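Local coordinates for protein ferredoxin component of carbazole 1,9a-dioxygenase (Nocardioides aromaticivorans, PDB 3GCE) that probably carries electrons, through its Rieske [2Fe-2S] cluster, to the terminal oxygenase component of carbazole 1,9a-dioxygenase, at residues R13-D18 / T26-D31; D18-G23 / T105-A110; V35-D40 / V44-N49. All coordinates share one frame; numbering follows the deposited sequence.

Contact 1: residues R13-D18 / T26-D31; sequences RVATLD and TAFDVD
V14 sits over one face of the F28 ring, its CB 3.7 Å from the ring centroid and 16° off the ring normal, a CH-pi contact. This is the tight part. The approach is displaced toward the rim at F28 CG, and the V14 CG1 methyl continues onto F28 CB at 3.7 Å. F28 CG lies anti to its own carbonyl carbon (chi1 -65°), which lays the ring under V14 and brings its CE1 to 3.3 Å from V14 O. The packing thins at both ends: A15 CB meets F28 CZ obliquely at 4.0 Å, and V14 CG1 reaches V30 CG2 at 4.2 Å. A leucine in place of F28 would probably leave V14 without a flat face to rest on and open a gap beside A15. On the solvent side D29 points its CB away from 13-18, and exposed R13 reaches back to E106 in a salt bridge. V14 and A15 both pair with I107 and both direct CB toward 26-31, consistent with a classic beta bulge in strand 12-16. No hydrogen bond joins 13-18 to 26-31. The axes of 13-16 and 26-30 come within 8.1 Å, with their N-to-C directions 145° apart. Each strand belongs to a separate antiparallel sheet, and the buried apolar layer between them is that of a beta sandwich, as in the larger subdomain of Rieske proteins.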
loop_
_atom_site.group_PDB
_atom_site.type_symbol
_atom_site.label_atom_id
_atom_site.label_comp_id
_atom_site.label_asym_id
_atom_site.label_seq_id
_atom_site.Cartn_x
_atom_site.Cartn_y
_atom_site.Cartn_z
ATOM N N ARG A 13 -12.155 -0.076 -8.317
ATOM C CA ARG A 13 -11.275 -0.889 -9.159
ATOM C C ARG A 13 -10.101 0.013 -9.480
ATOM O O ARG A 13 -10.296 1.091 -10.057
ATOM C CB ARG A 13 -11.905 -1.348 -10.499
ATOM C CG ARG A 13 -10.897 -2.294 -11.247
ATOM C CD ARG A 13 -10.693 -2.214 -12.763
ATOM N NE ARG A 13 -9.818 -1.138 -13.156
ATOM C CZ ARG A 13 -8.921 -1.140 -14.153
ATOM N NH1 ARG A 13 -8.655 -2.192 -14.916
ATOM N NH2 ARG A 13 -8.250 -0.045 -14.338
ATOM N N VAL A 14 -8.897 -0.413 -9.115
ATOM C CA VAL A 14 -7.716 0.437 -9.308
ATOM C C VAL A 14 -6.901 0.053 -10.526
ATOM O O VAL A 14 -6.277 0.911 -11.148
ATOM C CB VAL A 14 -6.816 0.469 -8.048
ATOM C CG1 VAL A 14 -7.581 1.143 -6.891
ATOM C CG2 VAL A 14 -6.354 -0.935 -7.659
ATOM N N ALA A 15 -6.896 -1.234 -10.851
ATOM C CA ALA A 15 -6.068 -1.751 -11.921
ATOM C C ALA A 15 -6.340 -3.232 -12.116
ATOM O O ALA A 15 -7.018 -3.857 -11.295
ATOM C CB ALA A 15 -4.574 -1.529 -11.586
ATOM N N THR A 16 -5.808 -3.777 -13.206
ATOM C CA THR A 16 -5.745 -5.209 -13.444
ATOM C C THR A 16 -4.430 -5.729 -12.844
ATOM O O THR A 16 -3.409 -5.022 -12.864
ATOM C CB THR A 16 -5.772 -5.486 -14.974
ATOM O OG1 THR A 16 -6.810 -4.713 -15.574
ATOM C CG2 THR A 16 -6.049 -6.897 -15.258
ATOM N N LEU A 17 -4.451 -6.947 -12.303
ATOM C CA LEU A 17 -3.309 -7.503 -11.591
ATOM C C LEU A 17 -2.000 -7.393 -12.373
ATOM O O LEU A 17 -0.972 -6.999 -11.811
ATOM C CB LEU A 17 -3.563 -8.960 -11.190
ATOM C CG LEU A 17 -2.540 -9.649 -10.290
ATOM C CD1 LEU A 17 -2.603 -9.102 -8.888
ATOM C CD2 LEU A 17 -2.750 -11.156 -10.280
ATOM N N ASP A 18 -2.026 -7.717 -13.664
ATOM C CA ASP A 18 -0.767 -7.716 -14.415
ATOM C C ASP A 18 -0.389 -6.350 -14.973
ATOM O O ASP A 18 0.647 -6.209 -15.633
ATOM C CB ASP A 18 -0.753 -8.790 -15.494
ATOM C CG ASP A 18 -2.047 -8.864 -16.248
ATOM O OD1 ASP A 18 -2.505 -7.804 -16.747
ATOM O OD2 ASP A 18 -2.600 -9.990 -16.330
ATOM N N THR A 26 2.435 1.402 -6.176
ATOM C CA THR A 26 1.808 2.536 -6.857
ATOM C C THR A 26 0.764 3.112 -5.935
ATOM O O THR A 26 0.410 2.492 -4.940
ATOM C CB THR A 26 1.090 2.104 -8.145
ATOM O OG1 THR A 26 1.786 1.005 -8.715
ATOM C CG2 THR A 26 1.072 3.230 -9.142
ATOM N N ALA A 27 0.252 4.284 -6.267
ATOM C CA ALA A 27 -0.787 4.905 -5.471
ATOM C C ALA A 27 -1.998 5.165 -6.364
ATOM O O ALA A 27 -1.850 5.456 -7.559
ATOM C CB ALA A 27 -0.297 6.193 -4.839
ATOM N N PHE A 28 -3.170 5.074 -5.748
ATOM C CA PHE A 28 -4.458 5.272 -6.395
ATOM C C PHE A 28 -5.361 6.061 -5.471
ATOM O O PHE A 28 -5.255 5.964 -4.233
ATOM C CB PHE A 28 -5.107 3.934 -6.671
ATOM C CG PHE A 28 -4.363 3.091 -7.661
ATOM C CD1 PHE A 28 -4.399 3.395 -9.016
ATOM C CD2 PHE A 28 -3.615 1.983 -7.235
ATOM C CE1 PHE A 28 -3.710 2.611 -9.941
ATOM C CE2 PHE A 28 -2.914 1.202 -8.152
ATOM C CZ PHE A 28 -2.963 1.513 -9.508
ATOM N N ASP A 29 -6.253 6.846 -6.067
ATOM C CA ASP A 29 -7.343 7.464 -5.325
ATOM C C ASP A 29 -8.444 6.452 -5.064
ATOM O O ASP A 29 -9.001 5.869 -5.998
ATOM C CB ASP A 29 -7.934 8.669 -6.053
ATOM C CG ASP A 29 -9.227 9.132 -5.409
ATOM O OD1 ASP A 29 -9.166 9.573 -4.253
ATOM O OD2 ASP A 29 -10.313 9.022 -6.025
ATOM N N VAL A 30 -8.762 6.253 -3.786
ATOM C CA VAL A 30 -9.807 5.361 -3.399
ATOM C C VAL A 30 -10.805 6.215 -2.624
ATOM O O VAL A 30 -10.673 6.391 -1.415
ATOM C CB VAL A 30 -9.261 4.170 -2.553
ATOM C CG1 VAL A 30 -10.395 3.267 -2.073
ATOM C CG2 VAL A 30 -8.251 3.327 -3.370
ATOM N N ASP A 31 -11.789 6.770 -3.338
ATOM C CA ASP A 31 -12.857 7.540 -2.690
ATOM C C ASP A 31 -12.325 8.732 -1.907
ATOM O O ASP A 31 -12.745 8.960 -0.775
ATOM C CB ASP A 31 -13.619 6.640 -1.713
ATOM C CG ASP A 31 -15.026 6.358 -2.159
ATOM O OD1 ASP A 31 -15.208 5.745 -3.254
ATOM O OD2 ASP A 31 -15.951 6.747 -1.391
#

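Contact 2: residues D18-G23 / T105-A110; sequences DQLKPG and TEILVA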
loop_
_atom_site.group_PDB
_atom_site.type_symbol
_atom_site.label_atom_id
_atom_site.label_comp_id
_atom_site.label_asym_id
_atom_site.label_seq_id
_atom_site.Cartn_x
_atom_site.Cartn_y
_atom_site.Cartn_z
ATOM N N ASP A 18 -2.026 -7.717 -13.664
ATOM C CA ASP A 18 -0.767 -7.716 -14.415
ATOM C C ASP A 18 -0.389 -6.350 -14.973
ATOM O O ASP A 18 0.647 -6.209 -15.633
ATOM C CB ASP A 18 -0.753 -8.790 -15.494
ATOM C CG ASP A 18 -2.047 -8.864 -16.248
ATOM O OD1 ASP A 18 -2.505 -7.804 -16.747
ATOM O OD2 ASP A 18 -2.600 -9.990 -16.330
ATOM N N GLN A 19 -1.204 -5.336 -14.684
ATOM C CA GLN A 19 -0.791 -3.958 -14.924
ATOM C C GLN A 19 0.167 -3.513 -13.828
ATOM O O GLN A 19 0.852 -2.506 -13.974
ATOM C CB GLN A 19 -1.976 -3.002 -14.975
ATOM C CG GLN A 19 -2.874 -3.146 -16.193
ATOM C CD GLN A 19 -4.080 -2.211 -16.128
ATOM O OE1 GLN A 19 -4.549 -1.847 -15.041
ATOM N NE2 GLN A 19 -4.588 -1.813 -17.304
ATOM N N LEU A 20 0.205 -4.273 -12.730
ATOM C CA LEU A 20 1.126 -3.993 -11.629
ATOM C C LEU A 20 2.348 -4.888 -11.697
ATOM O O LEU A 20 2.238 -6.127 -11.636
ATOM C CB LEU A 20 0.424 -4.181 -10.275
ATOM C CG LEU A 20 -0.242 -2.994 -9.582
ATOM C CD1 LEU A 20 -1.265 -2.298 -10.464
ATOM C CD2 LEU A 20 -0.874 -3.466 -8.277
ATOM N N LYS A 21 3.517 -4.265 -11.809
ATOM C CA LYS A 21 4.767 -4.998 -11.704
ATOM C C LYS A 21 4.922 -5.528 -10.275
ATOM O O LYS A 21 4.771 -4.776 -9.313
ATOM C CB LYS A 21 5.957 -4.107 -12.097
ATOM C CG LYS A 21 5.848 -3.534 -13.518
ATOM C CD LYS A 21 6.909 -2.449 -13.809
ATOM C CE LYS A 21 6.509 -1.082 -13.242
ATOM N NZ LYS A 21 7.504 -0.018 -13.574
ATOM N N PRO A 22 5.211 -6.833 -10.123
ATOM C CA PRO A 22 5.351 -7.302 -8.762
ATOM C C PRO A 22 6.448 -6.514 -8.055
ATOM O O PRO A 22 7.471 -6.179 -8.667
ATOM C CB PRO A 22 5.728 -8.773 -8.938
ATOM C CG PRO A 22 5.102 -9.144 -10.253
ATOM C CD PRO A 22 5.402 -7.930 -11.094
ATOM N N GLY A 23 6.200 -6.178 -6.793
ATOM C CA GLY A 23 7.175 -5.490 -5.972
ATOM C C GLY A 23 7.340 -4.010 -6.245
ATOM O O GLY A 23 8.143 -3.375 -5.578
ATOM N N THR A 105 -9.046 -11.050 -12.371
ATOM C CA THR A 105 -7.897 -10.163 -12.685
ATOM C C THR A 105 -8.040 -8.680 -12.292
ATOM O O THR A 105 -7.029 -7.959 -12.211
ATOM C CB THR A 105 -7.406 -10.282 -14.175
ATOM O OG1 THR A 105 -6.009 -9.943 -14.245
ATOM C CG2 THR A 105 -8.156 -9.356 -15.089
ATOM N N GLU A 106 -9.171 -8.273 -11.781
ATOM C CA GLU A 106 -9.374 -6.868 -11.397
ATOM C C GLU A 106 -9.060 -6.660 -9.920
ATOM O O GLU A 106 -9.550 -7.397 -9.054
ATOM C CB GLU A 106 -10.809 -6.405 -11.679
ATOM C CG GLU A 106 -11.300 -6.670 -13.101
ATOM C CD GLU A 106 -10.452 -6.016 -14.174
ATOM O OE1 GLU A 106 -9.812 -4.990 -13.905
ATOM O OE2 GLU A 106 -10.437 -6.541 -15.304
ATOM N N ILE A 107 -8.266 -5.638 -9.636
ATOM C CA ILE A 107 -7.909 -5.347 -8.261
ATOM C C ILE A 107 -8.938 -4.390 -7.664
ATOM O O ILE A 107 -9.072 -3.233 -8.102
ATOM C CB ILE A 107 -6.471 -4.766 -8.119
ATOM C CG1 ILE A 107 -5.425 -5.732 -8.689
ATOM C CG2 ILE A 107 -6.173 -4.470 -6.642
ATOM C CD1 ILE A 107 -4.006 -5.060 -8.791
ATOM N N LEU A 108 -9.659 -4.873 -6.661
ATOM C CA LEU A 108 -10.735 -4.083 -6.045
ATOM C C LEU A 108 -10.373 -3.736 -4.604
ATOM O O LEU A 108 -10.006 -4.628 -3.833
ATOM C CB LEU A 108 -12.019 -4.898 -6.060
ATOM C CG LEU A 108 -12.514 -5.454 -7.412
ATOM C CD1 LEU A 108 -13.780 -6.304 -7.201
ATOM C CD2 LEU A 108 -12.787 -4.297 -8.383
ATOM N N VAL A 109 -10.512 -2.461 -4.248
ATOM C CA VAL A 109 -10.176 -1.952 -2.912
ATOM C C VAL A 109 -11.442 -1.419 -2.222
ATOM O O VAL A 109 -12.165 -0.596 -2.786
ATOM C CB VAL A 109 -9.103 -0.816 -3.007
ATOM C CG1 VAL A 109 -8.668 -0.319 -1.599
ATOM C CG2 VAL A 109 -7.868 -1.319 -3.818
ATOM N N ALA A 110 -11.715 -1.892 -1.014
ATOM C CA ALA A 110 -12.847 -1.382 -0.247
ATOM C C ALA A 110 -12.519 0.004 0.293
ATOM O O ALA A 110 -11.468 0.192 0.892
ATOM C CB ALA A 110 -13.184 -2.325 0.887
#
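L20 and I107 meet tip to tip, and theirs is the one apolar contact between 18-23 and 105-110: methyl CD2 of L20 lies 3.6 Å from methyl CD1 of I107. I107 is extended, with CG1 anti to the carbonyl carbon (chi1 -58°) and CD1 carried straight outward by chi2 of 170°, so it presents a single methyl. The two methyls of the L20 fork serve different neighbours: CD2 takes I107, while CD1 rests against A15. On the strand side, I107 is backed by V14 and V100, so the pair belongs to a larger apolar cluster, and both residues are buried. In this way the loop between strands 12-16 and 26-30 folds L20 into the apolar layer between the two antiparallel sheets of the sandwich.

The polar approach is of another kind. D18 and T105 cross at about a right angle at the solvent-facing end, with D18 OD2 4.0 Å from T105 OG1, too far for a direct hydrogen bond. The T105 hydroxyl faces the D18 carboxylate but stops short of it.

Hydrogen bonds that fix the two segments run to third parties. Q19 OE1 accepts from the backbone N of T16, L20 O accepts from R39 NH1, and on the strand side the backbones of T105 and L108 bond to those of L17 and V101. The chemistry thus implies a contact held by methyl packing at its buried end, while the carboxylate and hydroxyl at the rim add at most a weak electrostatic term; the turn itself is held mainly by its own bonds to T16 and R39, with A15 and the L20-I107 methyl contact joining it to the strand.

Contact 3: residues V35-D40 / V44-N49; sequences VMVVRD and VYAISN
M36 O is gripped from the opposite strand by two groups: the backbone N of I47 at 3.0 Å, lying in the carbonyl plane, and the CA of A46 at 3.2 Å in a CA-H...O contact. M36 N returns the bond to I47 O at 2.8 Å, and V38 and Y45 form the next reciprocal pair, straighter at the hydrogen (163° and 165°). These paired bonds make an antiparallel beta hairpin of strands 33-40 and 43-48, and the outer side of 43-48 is bonded in turn by the backbones of Y98 and R96. On one face, V37 CG1 packs on V44 CG1 at 3.6 Å and A46 fills in beside V35 and V37. On the other, M36 and I47 lie side by side, and the bends at chi2 and chi3 of M36 bring its CE to 3.8 Å from I47 CG1; I70 touches both. N49 crosses M36 at about a right angle, OD1 3.3 Å from M36 CB, and this amide is fixed by E34 at ND2 and by D59 N at OD1. Toward the turn, D40 CB meets the Y45 ring edge at CE2, and one water links Y45 OH to D40 OD2.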
loop_
_atom_site.group_PDB
_atom_site.type_symbol
_atom_site.label_atom_id
_atom_site.label_comp_id
_atom_site.label_asym_id
_atom_site.label_seq_id
_atom_site.Cartn_x
_atom_site.Cartn_y
_atom_site.Cartn_z
ATOM N N VAL A 35 -4.151 5.682 -1.709
ATOM C CA VAL A 35 -3.852 4.331 -1.252
ATOM C C VAL A 35 -2.700 3.699 -2.032
ATOM O O VAL A 35 -2.721 3.634 -3.271
ATOM C CB VAL A 35 -5.111 3.434 -1.340
ATOM C CG1 VAL A 35 -4.799 2.027 -0.877
ATOM C CG2 VAL A 35 -6.202 4.013 -0.473
ATOM N N MET A 36 -1.686 3.256 -1.299
ATOM C CA MET A 36 -0.562 2.566 -1.903
ATOM C C MET A 36 -0.950 1.111 -2.097
ATOM O O MET A 36 -1.406 0.458 -1.156
ATOM C CB MET A 36 0.671 2.658 -1.004
ATOM C CG MET A 36 1.962 2.160 -1.683
ATOM S SD MET A 36 2.422 0.525 -1.134
ATOM C CE MET A 36 2.949 1.023 0.459
ATOM N N VAL A 37 -0.755 0.623 -3.319
ATOM C CA VAL A 37 -1.057 -0.754 -3.669
ATOM C C VAL A 37 0.231 -1.396 -4.169
ATOM O O VAL A 37 0.973 -0.763 -4.921
ATOM C CB VAL A 37 -2.231 -0.799 -4.704
ATOM C CG1 VAL A 37 -2.487 -2.201 -5.222
ATOM C CG2 VAL A 37 -3.490 -0.277 -4.035
ATOM N N VAL A 38 0.513 -2.624 -3.708
ATOM C CA VAL A 38 1.686 -3.349 -4.134
ATOM C C VAL A 38 1.406 -4.851 -4.248
ATOM O O VAL A 38 0.731 -5.438 -3.401
ATOM C CB VAL A 38 2.901 -3.042 -3.189
ATOM C CG1 VAL A 38 2.703 -3.640 -1.794
ATOM C CG2 VAL A 38 4.229 -3.503 -3.821
ATOM N N ARG A 39 1.899 -5.447 -5.330
ATOM C CA ARG A 39 1.815 -6.888 -5.567
ATOM C C ARG A 39 3.070 -7.562 -5.017
ATOM O O ARG A 39 4.187 -7.055 -5.180
ATOM C CB ARG A 39 1.787 -7.188 -7.062
ATOM C CG ARG A 39 0.460 -7.102 -7.776
ATOM C CD ARG A 39 0.629 -7.594 -9.250
ATOM N NE ARG A 39 0.910 -9.033 -9.364
ATOM C CZ ARG A 39 1.205 -9.678 -10.500
ATOM N NH1 ARG A 39 1.301 -9.034 -11.659
ATOM N NH2 ARG A 39 1.411 -10.984 -10.477
ATOM N N ASP A 40 2.876 -8.694 -4.361
ATOM C CA ASP A 40 3.952 -9.616 -4.052
ATOM C C ASP A 40 3.458 -11.006 -4.469
ATOM O O ASP A 40 2.401 -11.456 -4.010
ATOM C CB ASP A 40 4.265 -9.585 -2.553
ATOM C CG ASP A 40 5.439 -10.501 -2.177
ATOM O OD1 ASP A 40 6.571 -10.256 -2.653
ATOM O OD2 ASP A 40 5.215 -11.467 -1.413
ATOM N N VAL A 44 -1.942 -9.098 -3.302
ATOM C CA VAL A 44 -1.972 -7.639 -3.442
ATOM C C VAL A 44 -2.252 -7.082 -2.050
ATOM O O VAL A 44 -3.138 -7.604 -1.327
ATOM C CB VAL A 44 -3.092 -7.186 -4.408
ATOM C CG1 VAL A 44 -3.091 -5.662 -4.584
ATOM C CG2 VAL A 44 -2.933 -7.881 -5.757
ATOM N N TYR A 45 -1.507 -6.037 -1.691
ATOM C CA TYR A 45 -1.655 -5.370 -0.394
ATOM C C TYR A 45 -1.948 -3.907 -0.616
ATOM O O TYR A 45 -1.511 -3.333 -1.613
ATOM C CB TYR A 45 -0.353 -5.496 0.409
ATOM C CG TYR A 45 0.047 -6.926 0.567
ATOM C CD1 TYR A 45 -0.610 -7.737 1.470
ATOM C CD2 TYR A 45 1.052 -7.484 -0.219
ATOM C CE1 TYR A 45 -0.281 -9.064 1.611
ATOM C CE2 TYR A 45 1.404 -8.842 -0.066
ATOM C CZ TYR A 45 0.731 -9.603 0.862
ATOM O OH TYR A 45 1.041 -10.927 1.042
ATOM N N ALA A 46 -2.674 -3.297 0.315
ATOM C CA ALA A 46 -3.059 -1.887 0.162
ATOM C C ALA A 46 -3.047 -1.215 1.521
ATOM O O ALA A 46 -3.635 -1.735 2.474
ATOM C CB ALA A 46 -4.452 -1.792 -0.460
ATOM N N ILE A 47 -2.370 -0.066 1.616
ATOM C CA ILE A 47 -2.375 0.728 2.856
ATOM C C ILE A 47 -2.448 2.186 2.462
ATOM O O ILE A 47 -2.248 2.516 1.296
ATOM C CB ILE A 47 -1.136 0.452 3.800
ATOM C CG1 ILE A 47 0.207 0.739 3.085
ATOM C CG2 ILE A 47 -1.187 -0.991 4.302
ATOM C CD1 ILE A 47 1.432 0.876 4.063
ATOM N N SER A 48 -2.752 3.052 3.420
ATOM C CA SER A 48 -2.697 4.492 3.153
ATOM C C SER A 48 -1.335 4.866 2.579
ATOM O O SER A 48 -0.296 4.381 3.043
ATOM C CB SER A 48 -2.923 5.297 4.417
ATOM O OG SER A 48 -2.649 6.666 4.122
ATOM N N ASN A 49 -1.344 5.733 1.572
ATOM C CA ASN A 49 -0.107 6.158 0.939
ATOM C C ASN A 49 0.621 7.236 1.736
ATOM O O ASN A 49 1.741 7.581 1.408
ATOM C CB ASN A 49 -0.367 6.683 -0.480
ATOM C CG ASN A 49 0.902 6.711 -1.331
ATOM O OD1 ASN A 49 1.727 5.814 -1.241
ATOM N ND2 ASN A 49 1.050 7.741 -2.156
HETATM O O HOH W 1 3.215 -12.366 -0.217
#

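Overall arrangement
Contacts 1 and 2 share D18 and lie 7 Å apart between centres, joined where A15 O and I107 N, 2.7 Å apart, probably bond within one sheet. Contact 3 lies 9 Å from each, on the second sheet: T26 O and V37 N, also 2.7 Å apart, tie it to contact 1. V37 touches both F28 of contact 1 and L20 of contact 2, whose CD2 is 3.7 Å from V37 CG1. Contact 3 alone approaches the cluster: the N49 side chain is about 10 Å from the [2Fe-2S] cluster, and that of S48 about 8 Å from the side chain of its ligand C51. Contacts 1 and 2 lie away from that site.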